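Local coordinates for protein succinate-semialdehyde dehydrogenase (Streptococcus pyogenes MGAS1882, PDB 4OGD) that binds NADP+ and, as an aldehyde dehydrogenase family member, probably oxidises succinic semialdehyde to succinate, at residues G232-W244 and S265-F279. Residues are numbered along the deposited sequence; the frame is centred on the assembly and turned at random.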
loop_
_atom_site.group_PDB
_atom_site.type_symbol
_atom_site.label_atom_id
_atom_site.label_comp_id
_atom_site.label_asym_id
_atom_site.label_seq_id
_atom_site.Cartn_x
_atom_site.Cartn_y
_atom_site.Cartn_z
ATOM N N GLY A 232 10.358 -8.172 -13.981
ATOM C CA GLY A 232 9.874 -7.429 -15.128
ATOM C C GLY A 232 10.149 -8.163 -16.425
ATOM O O GLY A 232 10.909 -9.128 -16.461
ATOM N N ASP A 233 9.511 -7.718 -17.502
ATOM C CA ASP A 233 9.829 -8.226 -18.829
ATOM C C ASP A 233 9.865 -7.007 -19.738
ATOM O O ASP A 233 9.078 -6.883 -20.689
ATOM C CB ASP A 233 8.779 -9.246 -19.293
ATOM C CG ASP A 233 9.308 -10.179 -20.361
ATOM O OD1 ASP A 233 10.541 -10.329 -20.450
ATOM O OD2 ASP A 233 8.492 -10.779 -21.102
ATOM N N ASP A 234 10.780 -6.094 -19.413
ATOM C CA ASP A 234 10.741 -4.732 -19.931
ATOM C C ASP A 234 10.882 -4.670 -21.441
ATOM O O ASP A 234 11.741 -5.333 -22.026
ATOM C CB ASP A 234 11.844 -3.878 -19.299
ATOM C CG ASP A 234 11.634 -3.636 -17.811
ATOM O OD1 ASP A 234 10.575 -4.010 -17.252
ATOM O OD2 ASP A 234 12.539 -3.031 -17.205
ATOM N N ALA A 235 10.041 -3.856 -22.065
ATOM C CA ALA A 235 10.141 -3.628 -23.503
ATOM C C ALA A 235 11.099 -2.469 -23.800
ATOM O O ALA A 235 10.939 -1.362 -23.269
ATOM C CB ALA A 235 8.774 -3.350 -24.083
ATOM N N PHE A 236 12.084 -2.743 -24.655
ATOM C CA PHE A 236 13.051 -1.765 -25.138
ATOM C C PHE A 236 12.602 -1.516 -26.576
ATOM O O PHE A 236 12.805 -2.363 -27.449
ATOM C CB PHE A 236 14.449 -2.409 -25.053
ATOM C CG PHE A 236 15.614 -1.506 -25.437
ATOM C CD1 PHE A 236 15.780 -1.056 -26.740
ATOM C CD2 PHE A 236 16.600 -1.197 -24.499
ATOM C CE1 PHE A 236 16.879 -0.266 -27.094
ATOM C CE2 PHE A 236 17.701 -0.414 -24.837
ATOM C CZ PHE A 236 17.847 0.053 -26.133
ATOM N N ILE A 237 11.950 -0.374 -26.804
ATOM C CA ILE A 237 11.247 -0.107 -28.063
ATOM C C ILE A 237 12.060 0.830 -28.952
ATOM O O ILE A 237 12.351 1.970 -28.575
ATOM C CB ILE A 237 9.876 0.528 -27.805
ATOM C CG1 ILE A 237 9.085 -0.280 -26.769
ATOM C CG2 ILE A 237 9.093 0.649 -29.111
ATOM C CD1 ILE A 237 7.756 0.360 -26.381
ATOM N N ILE A 238 12.432 0.337 -30.127
ATOM C CA ILE A 238 13.243 1.101 -31.065
ATOM C C ILE A 238 12.339 1.779 -32.093
ATOM O O ILE A 238 11.808 1.122 -32.990
ATOM C CB ILE A 238 14.263 0.185 -31.760
ATOM C CG1 ILE A 238 15.116 -0.534 -30.713
ATOM C CG2 ILE A 238 15.150 0.976 -32.719
ATOM C CD1 ILE A 238 16.057 -1.541 -31.304
ATOM N N LEU A 239 12.146 3.087 -31.945
ATOM C CA LEU A 239 11.246 3.825 -32.833
ATOM C C LEU A 239 11.878 4.101 -34.190
ATOM O O LEU A 239 13.079 3.873 -34.402
ATOM C CB LEU A 239 10.785 5.138 -32.187
ATOM C CG LEU A 239 10.068 4.987 -30.844
ATOM C CD1 LEU A 239 9.451 6.302 -30.406
ATOM C CD2 LEU A 239 9.006 3.913 -30.947
ATOM N N ASP A 240 11.057 4.596 -35.111
ATOM C CA ASP A 240 11.494 4.808 -36.490
ATOM C C ASP A 240 12.552 5.900 -36.652
ATOM O O ASP A 240 13.165 6.029 -37.716
ATOM C CB ASP A 240 10.285 5.061 -37.411
ATOM C CG ASP A 240 9.464 6.285 -37.009
ATOM O OD1 ASP A 240 9.845 7.015 -36.072
ATOM O OD2 ASP A 240 8.419 6.528 -37.648
ATOM N N ASP A 241 12.768 6.683 -35.598
ATOM C CA ASP A 241 13.765 7.754 -35.623
ATOM C C ASP A 241 14.880 7.540 -34.595
ATOM O O ASP A 241 15.529 8.494 -34.162
ATOM C CB ASP A 241 13.105 9.123 -35.418
ATOM C CG ASP A 241 12.262 9.187 -34.160
ATOM O OD1 ASP A 241 12.327 8.234 -33.352
ATOM O OD2 ASP A 241 11.535 10.193 -33.975
ATOM N N ALA A 242 15.092 6.287 -34.205
ATOM C CA ALA A 242 16.163 5.946 -33.267
ATOM C C ALA A 242 17.533 6.328 -33.816
ATOM O O ALA A 242 17.773 6.233 -35.019
ATOM C CB ALA A 242 16.133 4.465 -32.938
ATOM N N ASP A 243 18.419 6.760 -32.924
ATOM C CA ASP A 243 19.824 6.974 -33.265
ATOM C C ASP A 243 20.549 5.644 -33.081
ATOM O O ASP A 243 20.757 5.195 -31.952
ATOM C CB ASP A 243 20.426 8.051 -32.353
ATOM C CG ASP A 243 21.873 8.392 -32.707
ATOM O OD1 ASP A 243 22.660 7.476 -33.019
ATOM O OD2 ASP A 243 22.226 9.588 -32.654
ATOM N N TRP A 244 20.942 5.020 -34.189
ATOM C CA TRP A 244 21.505 3.671 -34.155
ATOM C C TRP A 244 22.945 3.604 -33.638
ATOM O O TRP A 244 23.399 2.557 -33.174
ATOM C CB TRP A 244 21.365 3.009 -35.530
ATOM C CG TRP A 244 19.976 2.519 -35.743
ATOM C CD1 TRP A 244 18.864 3.280 -35.966
ATOM C CD2 TRP A 244 19.532 1.159 -35.690
ATOM N NE1 TRP A 244 17.755 2.472 -36.072
ATOM C CE2 TRP A 244 18.140 1.167 -35.907
ATOM C CE3 TRP A 244 20.175 -0.063 -35.480
ATOM C CZ2 TRP A 244 17.382 -0.005 -35.924
ATOM C CZ3 TRP A 244 19.425 -1.224 -35.504
ATOM C CH2 TRP A 244 18.043 -1.188 -35.724
ATOM N N SER A 265 16.103 -5.502 -16.570
ATOM C CA SER A 265 16.890 -5.831 -17.764
ATOM C C SER A 265 16.033 -5.569 -19.003
ATOM O O SER A 265 14.805 -5.620 -18.938
ATOM C CB SER A 265 17.338 -7.291 -17.733
ATOM O OG SER A 265 18.384 -7.526 -18.679
ATOM N N SER A 266 16.671 -5.271 -20.130
ATOM C CA SER A 266 15.920 -4.991 -21.352
ATOM C C SER A 266 15.560 -6.296 -22.056
ATOM O O SER A 266 16.218 -6.694 -23.016
ATOM C CB SER A 266 16.742 -4.081 -22.263
ATOM O OG SER A 266 17.001 -2.848 -21.600
ATOM N N LYS A 267 14.506 -6.954 -21.580
ATOM C CA LYS A 267 14.269 -8.351 -21.935
ATOM C C LYS A 267 13.544 -8.553 -23.257
ATOM O O LYS A 267 13.733 -9.574 -23.915
ATOM C CB LYS A 267 13.541 -9.087 -20.805
ATOM C CG LYS A 267 14.264 -8.995 -19.478
ATOM C CD LYS A 267 13.862 -10.122 -18.538
ATOM C CE LYS A 267 14.597 -10.009 -17.188
ATOM N NZ LYS A 267 13.868 -9.114 -16.213
ATOM N N ARG A 268 12.708 -7.598 -23.642
ATOM C CA ARG A 268 12.003 -7.700 -24.926
ATOM C C ARG A 268 12.366 -6.524 -25.809
ATOM O O ARG A 268 11.878 -5.416 -25.605
ATOM C CB ARG A 268 10.476 -7.745 -24.733
ATOM C CG ARG A 268 9.953 -8.942 -23.931
ATOM C CD ARG A 268 8.416 -8.913 -23.832
ATOM N NE ARG A 268 7.980 -7.781 -23.017
ATOM C CZ ARG A 268 6.901 -7.045 -23.257
ATOM N NH1 ARG A 268 6.112 -7.317 -24.293
ATOM N NH2 ARG A 268 6.616 -6.029 -22.460
ATOM N N PHE A 269 13.222 -6.761 -26.797
ATOM C CA PHE A 269 13.516 -5.730 -27.770
ATOM C C PHE A 269 12.405 -5.717 -28.796
ATOM O O PHE A 269 12.116 -6.740 -29.405
ATOM C CB PHE A 269 14.855 -6.006 -28.452
ATOM C CG PHE A 269 16.041 -5.795 -27.555
ATOM C CD1 PHE A 269 16.438 -4.509 -27.204
ATOM C CD2 PHE A 269 16.759 -6.876 -27.059
ATOM C CE1 PHE A 269 17.541 -4.300 -26.378
ATOM C CE2 PHE A 269 17.868 -6.672 -26.219
ATOM C CZ PHE A 269 18.254 -5.383 -25.884
ATOM N N ILE A 270 11.767 -4.569 -28.970
ATOM C CA ILE A 270 10.674 -4.462 -29.926
ATOM C C ILE A 270 11.143 -3.601 -31.099
ATOM O O ILE A 270 11.496 -2.439 -30.917
ATOM C CB ILE A 270 9.429 -3.889 -29.241
ATOM C CG1 ILE A 270 9.003 -4.826 -28.102
ATOM C CG2 ILE A 270 8.292 -3.734 -30.229
ATOM C CD1 ILE A 270 7.754 -4.364 -27.368
ATOM N N VAL A 271 11.180 -4.194 -32.291
ATOM C CA VAL A 271 11.809 -3.559 -33.446
ATOM C C VAL A 271 10.875 -3.574 -34.655
ATOM O O VAL A 271 10.153 -4.544 -34.886
ATOM C CB VAL A 271 13.166 -4.232 -33.770
ATOM C CG1 VAL A 271 12.974 -5.671 -34.186
ATOM C CG2 VAL A 271 13.897 -3.475 -34.851
ATOM N N LEU A 272 10.870 -2.479 -35.405
ATOM C CA LEU A 272 10.040 -2.369 -36.599
ATOM C C LEU A 272 10.560 -3.278 -37.721
ATOM O O LEU A 272 11.762 -3.525 -37.816
ATOM C CB LEU A 272 9.966 -0.902 -37.037
ATOM C CG LEU A 272 9.290 -0.025 -35.982
ATOM C CD1 LEU A 272 9.651 1.437 -36.124
ATOM C CD2 LEU A 272 7.787 -0.192 -36.076
ATOM N N ASP A 273 9.650 -3.779 -38.559
ATOM C CA ASP A 273 9.997 -4.732 -39.618
ATOM C C ASP A 273 11.187 -4.272 -40.464
ATOM O O ASP A 273 12.093 -5.054 -40.764
ATOM C CB ASP A 273 8.782 -4.981 -40.519
ATOM C CG ASP A 273 9.071 -5.980 -41.621
ATOM O OD1 ASP A 273 9.007 -7.197 -41.350
ATOM O OD2 ASP A 273 9.365 -5.552 -42.759
ATOM N N LYS A 274 11.171 -2.991 -40.825
ATOM C CA LYS A 274 12.216 -2.351 -41.620
ATOM C C LYS A 274 13.599 -2.521 -40.994
ATOM O O LYS A 274 14.613 -2.663 -41.701
ATOM C CB LYS A 274 11.882 -0.856 -41.729
ATOM C CG LYS A 274 12.888 -0.009 -42.478
ATOM C CD LYS A 274 12.412 1.437 -42.554
ATOM C CE LYS A 274 13.285 2.257 -43.495
ATOM N NZ LYS A 274 12.490 3.346 -44.123
ATOM N N ASP A 275 13.632 -2.521 -39.664
ATOM C CA ASP A 275 14.885 -2.510 -38.913
ATOM C C ASP A 275 15.266 -3.881 -38.369
ATOM O O ASP A 275 16.302 -4.033 -37.710
ATOM C CB ASP A 275 14.769 -1.544 -37.729
ATOM C CG ASP A 275 14.541 -0.109 -38.158
ATOM O OD1 ASP A 275 15.135 0.335 -39.167
ATOM O OD2 ASP A 275 13.757 0.584 -37.477
ATOM N N TYR A 276 14.433 -4.880 -38.631
ATOM C CA TYR A 276 14.579 -6.170 -37.957
ATOM C C TYR A 276 15.891 -6.902 -38.264
ATOM O O TYR A 276 16.603 -7.317 -37.346
ATOM C CB TYR A 276 13.371 -7.060 -38.260
ATOM C CG TYR A 276 13.481 -8.459 -37.719
ATOM C CD1 TYR A 276 13.212 -8.732 -36.379
ATOM C CD2 TYR A 276 13.846 -9.516 -38.544
ATOM C CE1 TYR A 276 13.303 -10.014 -35.887
ATOM C CE2 TYR A 276 13.940 -10.795 -38.061
ATOM C CZ TYR A 276 13.668 -11.041 -36.732
ATOM O OH TYR A 276 13.764 -12.327 -36.253
ATOM N N ASP A 277 16.214 -7.075 -39.543
ATOM C CA ASP A 277 17.456 -7.752 -39.895
ATOM C C ASP A 277 18.674 -6.996 -39.366
ATOM O O ASP A 277 19.625 -7.597 -38.859
ATOM C CB ASP A 277 17.567 -7.942 -41.411
ATOM C CG ASP A 277 16.685 -9.056 -41.927
ATOM O OD1 ASP A 277 16.177 -9.855 -41.116
ATOM O OD2 ASP A 277 16.514 -9.141 -43.159
ATOM N N ARG A 278 18.626 -5.674 -39.471
ATOM C CA ARG A 278 19.696 -4.814 -38.983
ATOM C C ARG A 278 19.892 -4.972 -37.477
ATOM O O ARG A 278 21.022 -5.064 -36.996
ATOM C CB ARG A 278 19.397 -3.357 -39.336
ATOM C CG ARG A 278 20.478 -2.379 -38.934
ATOM C CD ARG A 278 20.022 -0.965 -39.180
ATOM N NE ARG A 278 21.068 -0.001 -38.882
ATOM C CZ ARG A 278 20.920 1.311 -39.000
ATOM N NH1 ARG A 278 19.762 1.813 -39.407
ATOM N NH2 ARG A 278 21.924 2.116 -38.705
ATOM N N PHE A 279 18.794 -5.032 -36.728
ATOM C CA PHE A 279 18.921 -5.218 -35.289
ATOM C C PHE A 279 19.394 -6.621 -34.896
ATOM O O PHE A 279 20.154 -6.774 -33.935
ATOM C CB PHE A 279 17.625 -4.865 -34.556
ATOM C CG PHE A 279 17.785 -4.848 -33.070
ATOM C CD1 PHE A 279 18.431 -3.789 -32.452
ATOM C CD2 PHE A 279 17.332 -5.907 -32.294
ATOM C CE1 PHE A 279 18.610 -3.776 -31.083
ATOM C CE2 PHE A 279 17.509 -5.899 -30.920
ATOM C CZ PHE A 279 18.147 -4.827 -30.318
HETATM O O HOH W 1 12.842 -6.594 -17.344
HETATM O O HOH W 2 12.777 -0.357 -35.054
HETATM O O HOH W 3 14.761 3.073 -36.529
#
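The edge of Phe-269 points at the ring face of Phe-236 in a T-shaped pair between neighbouring parallel strands, 235-238 and 268-272, the beta pair of a beta-alpha-beta unit whose crossover is helix 244-256. Parallel pairing follows from the ladder Arg-268 N to Asp-234 O, Phe-236 N to Arg-268 O, Ile-270 N to Phe-236 O and Ile-238 N to Ile-270 O. On the crossover-helix side, the two ring centroids lie 5.0 Å apart with planes at 62°; chi1 of -176° swings the Phe-236 ring away from its own N, where Phe-269 CE1 comes 3.5 Å from its CG. Farther along, Ile-238 CD1 reaches Phe-279 CE1 at 3.4 Å, joining strand 235-238 to helix 276-288, which follows the other strand. There the extended Arg-278 chain lays its guanidinium flat on the Trp-244 indole, planes 10° apart and centres 3.8 Å apart, a cation-pi stack. At the other end, Arg-268 bends at chi3 and grips Asp-233 O through NE (2.7 Å, in the guanidinium plane), while its NH1 and NH2 bind the carbonyls of Val-380 and Ala-381. Lys-267, salt-bridged to Glu-360, also donates from NZ to Gly-232 O at 3.0 Å, approaching from above the carbonyl plane.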